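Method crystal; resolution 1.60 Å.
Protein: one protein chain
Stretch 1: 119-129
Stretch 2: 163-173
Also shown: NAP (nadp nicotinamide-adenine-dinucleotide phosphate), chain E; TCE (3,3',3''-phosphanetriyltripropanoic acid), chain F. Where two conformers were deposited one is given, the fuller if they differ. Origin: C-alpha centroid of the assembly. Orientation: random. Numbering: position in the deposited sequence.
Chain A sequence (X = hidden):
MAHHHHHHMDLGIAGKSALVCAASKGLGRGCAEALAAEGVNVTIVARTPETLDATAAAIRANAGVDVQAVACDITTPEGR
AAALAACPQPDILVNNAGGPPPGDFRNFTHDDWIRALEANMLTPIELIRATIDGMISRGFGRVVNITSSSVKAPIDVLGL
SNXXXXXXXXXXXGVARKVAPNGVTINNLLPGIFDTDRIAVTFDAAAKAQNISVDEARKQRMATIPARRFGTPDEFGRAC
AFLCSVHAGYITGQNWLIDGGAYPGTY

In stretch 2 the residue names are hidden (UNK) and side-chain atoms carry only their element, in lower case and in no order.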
# COMPACT_ATOMS: atom_id res chain seq x y z
N ALA A 119 1.91 -8.43 24.20
CA ALA A 119 3.35 -8.36 24.00
C ALA A 119 3.73 -7.44 22.85
O ALA A 119 4.68 -6.66 22.96
CB ALA A 119 3.92 -9.76 23.74
N ASN A 120 3.02 -7.53 21.72
CA ASN A 120 3.51 -6.95 20.48
C ASN A 120 2.66 -5.79 19.98
O ASN A 120 2.94 -5.25 18.90
CB ASN A 120 3.61 -8.04 19.40
CG ASN A 120 4.45 -9.23 19.87
OD1 ASN A 120 3.97 -10.35 19.90
ND2 ASN A 120 5.70 -8.96 20.25
N MET A 121 1.64 -5.39 20.74
CA MET A 121 0.87 -4.19 20.41
C MET A 121 0.71 -3.30 21.63
O MET A 121 1.11 -2.13 21.60
CB MET A 121 -0.50 -4.56 19.84
CG MET A 121 -1.34 -3.35 19.47
SD MET A 121 -2.97 -3.83 18.92
CE MET A 121 -3.74 -2.21 18.74
N LEU A 122 0.12 -3.81 22.72
CA LEU A 122 -0.20 -2.91 23.83
C LEU A 122 1.04 -2.51 24.61
O LEU A 122 1.09 -1.38 25.13
CB LEU A 122 -1.26 -3.54 24.74
CG LEU A 122 -2.56 -3.93 24.04
CD1 LEU A 122 -3.58 -4.44 25.06
CD2 LEU A 122 -3.13 -2.76 23.24
N THR A 123 2.05 -3.38 24.72
CA THR A 123 3.29 -3.02 25.41
C THR A 123 3.98 -1.84 24.72
O THR A 123 4.27 -0.84 25.41
CB THR A 123 4.19 -4.26 25.55
OG1 THR A 123 3.68 -5.08 26.60
CG2 THR A 123 5.64 -3.88 25.87
N PRO A 124 4.24 -1.86 23.41
CA PRO A 124 4.82 -0.66 22.78
C PRO A 124 3.97 0.59 22.96
O PRO A 124 4.52 1.68 23.17
CB PRO A 124 4.92 -1.03 21.30
CG PRO A 124 4.88 -2.50 21.26
CD PRO A 124 4.16 -3.00 22.48
N ILE A 125 2.65 0.45 22.87
CA ILE A 125 1.75 1.60 23.03
C ILE A 125 1.88 2.20 24.43
O ILE A 125 1.94 3.43 24.60
CB ILE A 125 0.30 1.18 22.72
CG1 ILE A 125 0.16 0.91 21.22
CG2 ILE A 125 -0.71 2.27 23.16
CD1 ILE A 125 -1.20 0.33 20.82
N GLU A 126 1.91 1.34 25.45
CA GLU A 126 2.01 1.87 26.81
C GLU A 126 3.37 2.50 27.07
O GLU A 126 3.45 3.47 27.85
CB GLU A 126 1.70 0.75 27.81
CG GLU A 126 0.22 0.38 27.83
CD GLU A 126 -0.67 1.50 28.35
OE1 GLU A 126 -0.96 1.52 29.57
OE2 GLU A 126 -1.07 2.38 27.55
N LEU A 127 4.44 1.99 26.46
CA LEU A 127 5.74 2.64 26.66
C LEU A 127 5.79 3.98 25.95
O LEU A 127 6.41 4.93 26.46
CB LEU A 127 6.88 1.74 26.20
CG LEU A 127 7.18 0.61 27.20
CD1 LEU A 127 8.08 -0.47 26.58
CD2 LEU A 127 7.82 1.19 28.45
N ILE A 128 5.15 4.10 24.78
CA ILE A 128 5.02 5.41 24.16
C ILE A 128 4.24 6.35 25.07
O ILE A 128 4.67 7.48 25.33
CB ILE A 128 4.36 5.30 22.77
CG1 ILE A 128 5.33 4.59 21.82
CG2 ILE A 128 4.00 6.69 22.25
CD1 ILE A 128 4.72 4.18 20.50
N ARG A 129 3.11 5.89 25.60
CA ARG A 129 2.31 6.76 26.45
C ARG A 129 3.11 7.24 27.66
O ARG A 129 2.98 8.40 28.09
CB ARG A 129 1.03 6.05 26.90
CG ARG A 129 0.06 6.97 27.61
CD ARG A 129 -1.28 6.32 27.87
NE ARG A 129 -1.20 5.20 28.80
CZ ARG A 129 -1.13 5.33 30.13
NH1 ARG A 129 -1.11 6.54 30.68
NH2 ARG A 129 -1.08 4.25 30.90
N UNK A 163 -1.77 -10.47 12.97
CA UNK A 163 -2.75 -9.65 13.64
C UNK A 163 -2.17 -8.62 14.59
O UNK A 163 -2.38 -7.42 14.41
N UNK A 164 -1.44 -9.06 15.62
CA UNK A 164 -1.05 -8.12 16.68
C UNK A 164 -0.17 -7.00 16.15
O UNK A 164 -0.34 -5.83 16.52
c UNK A 164 -0.35 -8.86 17.82
N UNK A 165 0.79 -7.33 15.27
CA UNK A 165 1.72 -6.29 14.85
C UNK A 165 1.08 -5.34 13.86
O UNK A 165 1.47 -4.17 13.80
c UNK A 165 6.59 -9.28 16.29
n UNK A 165 7.18 -10.40 16.70
c UNK A 165 3.66 -7.85 15.26
n UNK A 165 5.67 -9.35 15.34
c UNK A 165 2.97 -6.92 14.26
c UNK A 165 5.01 -8.22 14.70
n UNK A 165 6.93 -8.10 16.83
N UNK A 166 0.10 -5.83 13.09
CA UNK A 166 -0.67 -4.94 12.23
C UNK A 166 -1.52 -3.98 13.05
O UNK A 166 -1.73 -2.83 12.65
c UNK A 166 -1.55 -5.77 11.29
o UNK A 166 -0.74 -6.49 10.36
N UNK A 167 -2.03 -4.46 14.19
CA UNK A 167 -2.75 -3.59 15.10
C UNK A 167 -1.88 -2.46 15.61
O UNK A 167 -2.29 -1.29 15.61
N UNK A 168 -0.67 -2.79 16.07
CA UNK A 168 0.25 -1.74 16.48
C UNK A 168 0.46 -0.74 15.36
O UNK A 168 0.39 0.48 15.57
c UNK A 168 2.20 -0.48 18.44
c UNK A 168 1.59 -2.34 16.89
c UNK A 168 4.01 -1.98 17.54
c UNK A 168 2.66 -1.30 17.24
N UNK A 169 0.73 -1.25 14.16
CA UNK A 169 1.11 -0.38 13.04
C UNK A 169 -0.01 0.60 12.69
O UNK A 169 0.26 1.77 12.40
c UNK A 169 1.93 -0.38 10.67
c UNK A 169 1.47 -1.25 11.84
o UNK A 169 2.53 -2.13 12.21
N UNK A 170 -1.26 0.12 12.70
CA UNK A 170 -2.37 1.01 12.42
C UNK A 170 -2.52 2.11 13.45
O UNK A 170 -2.87 3.25 13.11
N UNK A 171 -2.27 1.79 14.72
CA UNK A 171 -2.32 2.82 15.75
C UNK A 171 -1.15 3.79 15.62
O UNK A 171 -1.32 5.01 15.75
c UNK A 171 -0.81 3.28 18.84
c UNK A 171 -0.56 4.23 19.82
c UNK A 171 -2.06 3.20 18.24
c UNK A 171 -1.56 5.10 20.21
c UNK A 171 -2.81 5.05 19.60
c UNK A 171 -3.05 4.08 18.62
c UNK A 171 -2.32 2.19 17.15
N UNK A 172 0.06 3.26 15.39
CA UNK A 172 1.25 4.12 15.30
C UNK A 172 1.06 5.18 14.22
O UNK A 172 1.54 6.31 14.35
c UNK A 172 3.68 4.13 14.56
c UNK A 172 3.18 3.26 17.50
c UNK A 172 2.86 2.42 16.25
c UNK A 172 2.50 3.26 15.02
N UNK A 173 0.37 4.82 13.13
CA UNK A 173 0.17 5.79 12.05
C UNK A 173 -0.45 7.07 12.56
O UNK A 173 -0.07 8.18 12.14
c UNK A 173 -0.70 5.18 10.94
PA NAP E . 16.11 -13.12 19.89
O1A NAP E . 17.42 -13.23 19.22
O2A NAP E . 15.58 -14.39 20.53
O5B NAP E . 16.26 -11.96 20.99
C5B NAP E . 15.13 -11.63 21.81
C4B NAP E . 15.63 -10.76 22.93
O4B NAP E . 14.49 -10.19 23.61
C3B NAP E . 16.43 -11.48 24.01
O3B NAP E . 17.36 -10.59 24.58
C2B NAP E . 15.34 -11.85 25.01
O2B NAP E . 15.94 -12.15 26.29
C1B NAP E . 14.51 -10.56 24.97
N9A NAP E . 13.12 -10.72 25.39
C8A NAP E . 12.18 -11.53 24.82
N7A NAP E . 10.97 -11.40 25.33
C5A NAP E . 11.14 -10.43 26.31
C6A NAP E . 10.24 -9.85 27.23
N6A NAP E . 8.94 -10.17 27.30
N1A NAP E . 10.73 -8.93 28.08
C2A NAP E . 12.02 -8.60 28.01
N3A NAP E . 12.96 -9.08 27.19
C4A NAP E . 12.45 -10.00 26.36
O3 NAP E . 14.99 -12.59 18.88
PN NAP E . 15.04 -11.61 17.62
O1N NAP E . 15.96 -10.49 17.90
O2N NAP E . 15.26 -12.44 16.41
O5D NAP E . 13.52 -11.11 17.61
C5D NAP E . 13.15 -9.85 18.19
C4D NAP E . 11.73 -9.58 17.75
O4D NAP E . 11.71 -9.43 16.32
C3D NAP E . 10.72 -10.69 18.08
O3D NAP E . 9.44 -10.14 18.37
C2D NAP E . 10.66 -11.47 16.76
O2D NAP E . 9.46 -12.21 16.57
C1D NAP E . 10.75 -10.30 15.79
N1N NAP E . 11.17 -10.69 14.42
C2N NAP E . 12.27 -11.44 14.24
C3N NAP E . 12.69 -11.75 12.97
C7N NAP E . 13.90 -12.57 12.63
O7N NAP E . 13.96 -13.14 11.53
N7N NAP E . 14.81 -12.76 13.59
C4N NAP E . 12.01 -11.19 11.89
C5N NAP E . 10.88 -10.42 12.11
C6N NAP E . 10.46 -10.19 13.39
P2B NAP E . 15.15 -12.96 27.43
O1X NAP E . 14.07 -12.05 27.93
O2X NAP E . 14.58 -14.23 26.79
O3X NAP E . 16.23 -13.28 28.48
O16 TCE F . 6.53 -12.54 14.85
C14 TCE F . 7.04 -12.44 13.70
O15 TCE F . 6.40 -11.89 12.77
C5 TCE F . 8.43 -13.01 13.44
C2 TCE F . 8.66 -13.06 11.93
P TCE F . 10.44 -13.46 11.60
C3 TCE F . 11.05 -14.80 12.71
C6 TCE F . 10.24 -16.01 12.26
C8 TCE F . 10.57 -17.15 13.19
O10 TCE F . 10.92 -18.24 12.69
O9 TCE F . 10.50 -16.99 14.44
C1 TCE F . 10.62 -13.90 9.82
C4 TCE F . 10.18 -12.70 9.00
C11 TCE F . 10.25 -13.09 7.54
O12 TCE F . 10.01 -12.25 6.63
O13 TCE F . 10.57 -14.28 7.25
O HOH W 1 5.32 -5.53 17.30

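Both stretches are helical, and their N-to-C directions differ by 30°. The axes come within 7.8 Å.

Position 163 has backbone atoms and no side chain. It lies out of reach of stretch 1. It is Gly-163.

Position 164 carries a single carbon, directed toward stretch 1. That CB is 4.3 Å from CB of Asn-120. The backbone O of 164 is 3.6 Å from CB of Met-121. One carbon makes this Ala-164.

Position 165 has three carbons in a row, a nitrogen, and then a carbon bearing two more nitrogens. Its CA-to-CB bond points away from stretch 1, but the extended chain brings its end nearer. The planar end group lies with one face over CG of Asn-120, and one of its end nitrogens is 3.7 Å from ND2 of Asn-120. This is a guanidinium group, so the residue is Arg-165. The nitrogen near ND2 is NH1, and the link between the residues is made by water 1. This water donates to O of Asn-120 at 2.9 Å and accepts from NH1 of Arg-165 at 3.1 Å. NH2 of Arg-165 donates to O3D of NAP at 2.8 Å and to O16 of TCE at 2.9 Å.

Position 166 has one carbon and one oxygen and points away from stretch 1. It is Ser-166.

Position 167 has no side-chain atoms. An ideal CB here would lie 2.7 Å from SD of Met-121, which is a clash. The bare backbone lets the methionine pass close, with its CE 3.6 Å from the O of 167. This is Gly-167.

Position 168 has four carbons, forked at the second. Its CB is 4.0 Å from CG of Met-121, and the forked end reaches Pro-124 and Ile-125. It is Leu-168. CD2 of Leu-168 lies 3.9 Å from CG of Pro-124, and CD1 of Leu-168 lies 3.7 Å from CG1 of Ile-125.

Position 169 has one carbon carrying an oxygen and a carbon, and it points away. It is Thr-169. Its OG1 donates to the backbone O of Arg-165 at 2.8 Å, within its own helix.

Position 170 has no side chain and makes no contact with stretch 1. It is Gly-170.

Position 171 has one carbon leading to a ring of six carbons, with no oxygen attached. It points toward stretch 1, and the ring meets Ile-125. It is Phe-171. Its CD2 is 3.5 Å from CG1 of Ile-125, in an oblique approach.

Position 172 has four carbons, forked at the first, with one arm two carbons long. The end of that arm touches Ile-128. It is Ile-172, and its CD1 is 3.5 Å from CD1 of Ile-128.

Position 173 has one carbon, out of reach of stretch 1. It is Ala-173.

The contact works mainly by apolar packing. No direct hydrogen bond crosses it. The absence of a side chain at Gly-167 leaves room for Met-121, while Leu-168, Phe-171 and Ile-172 pack against Pro-124, Ile-125 and Ile-128. Near Asn-120, the water bridge adds a polar link. Together the stretches bury 506 Å².

Stretch 2 163-173: GARSGLTGFIA
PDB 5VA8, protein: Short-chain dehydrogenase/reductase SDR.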